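Local atomic coordinates of FAD-dependent pyridine nucleotide-disulphide oxidoreductase (Desulfovibrio vulgaris, PDB entry 3IWA), a protein that probably catalyses FAD-dependent, pyridine nucleotide-linked redox reactions, as a member of the pyridine nucleotide-disulphide oxidoreductase family. Residues I170-A175 with Q194-F199; S177-W182 with K343-S348. All coordinates share one frame; numbering follows the deposited sequence.

Contact 1: I170-A175 with Q194-F199; sequences IGLEMA and QIMPGF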
loop_
_atom_site.group_PDB
_atom_site.type_symbol
_atom_site.label_atom_id
_atom_site.label_comp_id
_atom_site.label_asym_id
_atom_site.label_seq_id
_atom_site.Cartn_x
_atom_site.Cartn_y
_atom_site.Cartn_z
ATOM N N ILE A 170 -1.367 8.924 21.339
ATOM C CA ILE A 170 -0.747 8.546 22.609
ATOM C C ILE A 170 -1.792 8.193 23.674
ATOM O O ILE A 170 -1.763 7.118 24.280
ATOM C CB ILE A 170 0.151 9.697 23.119
ATOM C CG1 ILE A 170 1.319 9.916 22.141
ATOM C CG2 ILE A 170 0.692 9.402 24.497
ATOM C CD1 ILE A 170 2.268 8.782 22.086
ATOM N N GLY A 171 -2.735 9.087 23.890
ATOM C CA GLY A 171 -3.783 8.829 24.873
ATOM C C GLY A 171 -4.483 7.490 24.669
ATOM O O GLY A 171 -4.660 6.710 25.604
ATOM N N LEU A 172 -4.882 7.209 23.439
ATOM C CA LEU A 172 -5.669 6.018 23.200
ATOM C C LEU A 172 -4.823 4.783 23.367
ATOM O O LEU A 172 -5.281 3.822 23.942
ATOM C CB LEU A 172 -6.308 6.033 21.812
ATOM C CG LEU A 172 -7.370 7.088 21.517
ATOM C CD1 LEU A 172 -8.218 6.547 20.379
ATOM C CD2 LEU A 172 -8.211 7.366 22.721
ATOM N N GLU A 173 -3.586 4.804 22.873
ATOM C CA GLU A 173 -2.690 3.643 23.070
ATOM C C GLU A 173 -2.465 3.365 24.566
ATOM O O GLU A 173 -2.412 2.214 24.971
ATOM C CB GLU A 173 -1.330 3.828 22.373
ATOM C CG GLU A 173 -1.379 4.097 20.843
ATOM C CD GLU A 173 -1.155 2.839 20.016
ATOM O OE1 GLU A 173 -2.006 1.914 20.097
ATOM O OE2 GLU A 173 -0.131 2.779 19.283
ATOM N N MET A 174 -2.309 4.428 25.363
ATOM C CA MET A 174 -2.128 4.280 26.807
ATOM C C MET A 174 -3.427 3.745 27.430
ATOM O O MET A 174 -3.375 2.867 28.279
ATOM C CB MET A 174 -1.723 5.600 27.482
ATOM C CG MET A 174 -0.262 6.027 27.285
ATOM S SD MET A 174 0.962 5.115 28.242
ATOM C CE MET A 174 -0.041 4.322 29.483
ATOM N N ALA A 175 -4.576 4.264 27.002
ATOM C CA ALA A 175 -5.866 3.784 27.547
ATOM C C ALA A 175 -5.941 2.267 27.471
ATOM O O ALA A 175 -6.239 1.585 28.452
ATOM C CB ALA A 175 -7.045 4.391 26.793
ATOM N N GLN A 194 -14.557 15.203 19.865
ATOM C CA GLN A 194 -14.321 13.851 19.436
ATOM C C GLN A 194 -12.951 13.406 19.916
ATOM O O GLN A 194 -12.079 14.230 20.111
ATOM C CB GLN A 194 -14.397 13.767 17.897
ATOM C CG GLN A 194 -13.410 14.688 17.159
ATOM C CD GLN A 194 -13.227 14.329 15.688
ATOM O OE1 GLN A 194 -13.881 14.900 14.825
ATOM N NE2 GLN A 194 -12.364 13.345 15.408
ATOM N N ILE A 195 -12.766 12.103 20.101
ATOM C CA ILE A 195 -11.444 11.534 20.237
ATOM C C ILE A 195 -10.788 11.475 18.860
ATOM O O ILE A 195 -11.470 11.604 17.831
ATOM C CB ILE A 195 -11.472 10.133 20.899
ATOM C CG1 ILE A 195 -12.217 9.122 20.023
ATOM C CG2 ILE A 195 -12.044 10.236 22.366
ATOM C CD1 ILE A 195 -11.931 7.682 20.396
ATOM N N MET A 196 -9.464 11.298 18.861
ATOM C CA MET A 196 -8.611 11.380 17.669
ATOM C C MET A 196 -8.835 12.613 16.761
ATOM O O MET A 196 -8.800 12.486 15.538
ATOM C CB MET A 196 -8.723 10.093 16.851
ATOM C CG MET A 196 -8.164 8.861 17.557
ATOM S SD MET A 196 -6.395 8.873 17.698
ATOM C CE MET A 196 -6.077 7.989 16.204
ATOM N N PRO A 197 -8.999 13.811 17.350
ATOM C CA PRO A 197 -9.240 14.951 16.490
ATOM C C PRO A 197 -8.065 15.221 15.563
ATOM O O PRO A 197 -6.930 15.160 15.982
ATOM C CB PRO A 197 -9.451 16.108 17.476
ATOM C CG PRO A 197 -8.879 15.647 18.773
ATOM C CD PRO A 197 -9.040 14.178 18.772
ATOM N N GLY A 198 -8.357 15.469 14.289
ATOM C CA GLY A 198 -7.312 15.684 13.303
ATOM C C GLY A 198 -6.730 14.416 12.695
ATOM O O GLY A 198 -5.952 14.512 11.752
ATOM N N PHE A 199 -7.060 13.243 13.247
ATOM C CA PHE A 199 -6.608 11.959 12.705
ATOM C C PHE A 199 -7.731 11.134 12.040
ATOM O O PHE A 199 -7.495 10.542 10.988
ATOM C CB PHE A 199 -5.956 11.112 13.790
ATOM C CG PHE A 199 -4.543 11.549 14.156
ATOM C CD1 PHE A 199 -3.482 10.663 14.032
ATOM C CD2 PHE A 199 -4.285 12.835 14.640
ATOM C CE1 PHE A 199 -2.198 11.044 14.360
ATOM C CE2 PHE A 199 -2.994 13.231 14.973
ATOM C CZ PHE A 199 -1.949 12.330 14.831
#
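Where Leu172 meets Ile195 and Met196 no flat group takes part; the flat groups stand beside the contact, the Phe199 ring edge-to-face with Trp340 and the Gln194 amide turned back onto its own loop. In the amide plane, Gln194 NE2 donates to Ile195 O (3.1 Å, 158° at the hydrogen), which steadies the loop just before Met196; the same nitrogen also serves Thr200 O. Leu172 points from the helix at the loop and touches with one branch. Its CD1 lies 3.6 Å from Met196 CG and 3.9 Å from Ile195 CD1. Ile195 reaches that methyl with CD1, its CG1 lying between the backbone N and the carbonyl carbon (chi1 64°) and its chain extended, crossing Leu172 nearly at right angles. Helix 169-182 follows strand 161-165 in what is probably a Rossmann-type unit, and Gly171 is consistent with its dinucleotide-binding glycine motif. Branched aliphatic Leu172 and Ile195 suit this buried place, and flexible Met196, bent at both chi2 and chi3, fits its methylene against Leu172 while its side chain also meets Trp340 and Val342. Pro197 and Gly198 form the corners of a type II turn closed by Phe199 N to Met196 O (3.0 Å), Gly198 taking the positive phi.

Contact 2: S177-W182 with K343-S348; sequences SLADMW and KLFEGS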
loop_
_atom_site.group_PDB
_atom_site.type_symbol
_atom_site.label_atom_id
_atom_site.label_comp_id
_atom_site.label_asym_id
_atom_site.label_seq_id
_atom_site.Cartn_x
_atom_site.Cartn_y
_atom_site.Cartn_z
ATOM N N SER A 177 -3.474 -0.006 26.751
ATOM C CA SER A 177 -2.437 -0.708 27.496
ATOM C C SER A 177 -2.740 -0.844 28.973
ATOM O O SER A 177 -2.569 -1.921 29.541
ATOM C CB SER A 177 -1.110 0.015 27.382
ATOM O OG SER A 177 -0.554 -0.176 26.100
ATOM N N LEU A 178 -3.134 0.259 29.597
ATOM C CA LEU A 178 -3.406 0.257 31.026
ATOM C C LEU A 178 -4.574 -0.673 31.327
ATOM O O LEU A 178 -4.475 -1.487 32.234
ATOM C CB LEU A 178 -3.666 1.670 31.577
ATOM C CG LEU A 178 -2.530 2.699 31.438
ATOM C CD1 LEU A 178 -2.903 4.060 32.008
ATOM C CD2 LEU A 178 -1.260 2.194 32.095
ATOM N N ALA A 179 -5.663 -0.579 30.571
ATOM C CA ALA A 179 -6.815 -1.447 30.834
ATOM C C ALA A 179 -6.516 -2.908 30.497
ATOM O O ALA A 179 -6.978 -3.811 31.183
ATOM C CB ALA A 179 -8.052 -0.963 30.091
ATOM N N ASP A 180 -5.708 -3.148 29.470
ATOM C CA ASP A 180 -5.515 -4.516 28.960
ATOM C C ASP A 180 -4.350 -5.289 29.581
ATOM O O ASP A 180 -4.470 -6.479 29.823
ATOM C CB ASP A 180 -5.358 -4.490 27.433
ATOM C CG ASP A 180 -6.175 -5.556 26.749
ATOM O OD1 ASP A 180 -7.321 -5.806 27.190
ATOM O OD2 ASP A 180 -5.674 -6.138 25.768
ATOM N N MET A 181 -3.213 -4.632 29.796
ATOM C CA MET A 181 -2.063 -5.289 30.419
ATOM C C MET A 181 -2.300 -5.411 31.904
ATOM O O MET A 181 -1.878 -6.384 32.512
ATOM C CB MET A 181 -0.755 -4.495 30.255
ATOM C CG MET A 181 -0.134 -4.418 28.848
ATOM S SD MET A 181 1.015 -2.991 28.727
ATOM C CE MET A 181 2.404 -3.482 29.747
ATOM N N TRP A 182 -2.937 -4.411 32.503
ATOM C CA TRP A 182 -2.952 -4.331 33.951
ATOM C C TRP A 182 -4.317 -4.265 34.608
ATOM O O TRP A 182 -4.380 -4.212 35.837
ATOM C CB TRP A 182 -2.154 -3.118 34.399
ATOM C CG TRP A 182 -0.743 -3.132 33.979
ATOM C CD1 TRP A 182 -0.111 -2.196 33.219
ATOM C CD2 TRP A 182 0.237 -4.124 34.297
ATOM N NE1 TRP A 182 1.207 -2.539 33.044
ATOM C CE2 TRP A 182 1.447 -3.720 33.695
ATOM C CE3 TRP A 182 0.211 -5.317 35.029
ATOM C CZ2 TRP A 182 2.618 -4.464 33.797
ATOM C CZ3 TRP A 182 1.377 -6.053 35.139
ATOM C CH2 TRP A 182 2.565 -5.625 34.526
ATOM N N LYS A 343 -3.844 0.373 17.109
ATOM C CA LYS A 343 -4.530 -0.859 17.422
ATOM C C LYS A 343 -5.280 -0.662 18.747
ATOM O O LYS A 343 -4.698 -0.209 19.744
ATOM C CB LYS A 343 -3.524 -2.005 17.493
ATOM C CG LYS A 343 -4.070 -3.329 18.060
ATOM C CD LYS A 343 -4.533 -4.324 16.990
ATOM C CE LYS A 343 -5.380 -5.464 17.611
ATOM N NZ LYS A 343 -6.632 -4.971 18.291
ATOM N N LEU A 344 -6.583 -0.955 18.716
ATOM C CA LEU A 344 -7.468 -0.821 19.881
ATOM C C LEU A 344 -7.811 -2.234 20.386
ATOM O O LEU A 344 -7.081 -3.177 20.121
ATOM C CB LEU A 344 -8.717 0.039 19.562
ATOM C CG LEU A 344 -8.470 1.446 19.005
ATOM C CD1 LEU A 344 -9.755 2.100 18.592
ATOM C CD2 LEU A 344 -7.760 2.289 20.016
ATOM N N PHE A 345 -8.886 -2.402 21.133
ATOM C CA PHE A 345 -9.139 -3.712 21.740
ATOM C C PHE A 345 -9.419 -4.746 20.671
ATOM O O PHE A 345 -8.734 -5.750 20.593
ATOM C CB PHE A 345 -10.257 -3.627 22.762
ATOM C CG PHE A 345 -9.850 -2.896 23.997
ATOM C CD1 PHE A 345 -9.205 -3.560 25.021
ATOM C CD2 PHE A 345 -10.061 -1.536 24.109
ATOM C CE1 PHE A 345 -8.798 -2.881 26.174
ATOM C CE2 PHE A 345 -9.669 -0.837 25.242
ATOM C CZ PHE A 345 -9.036 -1.511 26.288
ATOM N N GLU A 346 -10.398 -4.472 19.824
ATOM C CA GLU A 346 -10.774 -5.390 18.739
ATOM C C GLU A 346 -10.526 -4.784 17.347
ATOM O O GLU A 346 -10.064 -5.471 16.447
ATOM C CB GLU A 346 -12.240 -5.814 18.894
ATOM C CG GLU A 346 -12.544 -6.535 20.222
ATOM C CD GLU A 346 -13.913 -6.161 20.776
ATOM O OE1 GLU A 346 -14.888 -6.172 19.981
ATOM O OE2 GLU A 346 -14.018 -5.855 21.990
ATOM N N GLY A 347 -10.801 -3.506 17.163
ATOM C CA GLY A 347 -10.545 -2.888 15.865
ATOM C C GLY A 347 -9.184 -2.236 15.781
ATOM O O GLY A 347 -8.484 -2.111 16.776
ATOM N N SER A 348 -8.836 -1.834 14.565
ATOM C CA SER A 348 -7.676 -1.032 14.263
ATOM C C SER A 348 -8.141 0.135 13.455
ATOM O O SER A 348 -9.062 0.002 12.688
ATOM C CB SER A 348 -6.695 -1.818 13.432
ATOM O OG SER A 348 -6.049 -2.775 14.247
#
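Beside Phe345, which reaches across to Ala179 and Asp180, Lys343 NZ holds two carbonyl oxygens of its own loop: Leu344 O at 2.6 Å and, weakly, Phe345 O. The loop joins antiparallel strands 340-343 and 348-353, a beta-hairpin of the dimerisation domain, and Leu344 N to Gly347 O (3.0 Å) ties its two sides together. A long, flexible lysine suits this place: bends at chi2 (96°) and chi4 fold its chain back over the turn. The ammonium nitrogen stands above the carbonyl plane of Leu344, not on a lone pair. The turn has further support from helix 202-214, where the Asp211 carboxylate accepts the backbone N-H groups of Phe345, Glu346 and Gly347.

So held, the hairpin presents Phe345 to the later turns of helix 169-182. Its ring is met at the edge, close to its own plane, by both helix residues. Asp180 OD1 lies 3.4 Å from Phe345 CE1 and somewhat farther from CD1, with the carboxylate plane turned 88° from the ring. An acidic oxygen is well placed there, since the hydrogen-bearing rim of an aromatic ring is slightly positive and probably attracts it. The site is at the surface, so the exposed Asp180 probably pays little for keeping a charge. Leu344, by contrast, is buried, and packs on Val176, Leu208 and Leu212. Ala179 is small enough for the helix to come near the ring, its CB resting 4.0 Å from Phe345 CZ.

Helix 169-182 belongs to both contacts: contact 1 uses its early part and contact 2 its later turns, with centres about 13 Å apart. Along the chain the segments alternate, 170-175, 177-182, 194-199 and then 343-348. Contact 1 is local, joining the helix to the loop that follows strand 185-189 of the parallel sheet. Contact 2 spans some 160 residues and brings in the hairpin of the dimerisation domain. The two meet where Leu172 CD1 lies 4.3 Å from Leu344 CD2 and Glu173 OE1 packs against Lys343 O. One helix thus packs within the probable nucleotide-binding domain and also against the dimerisation domain, joining the two.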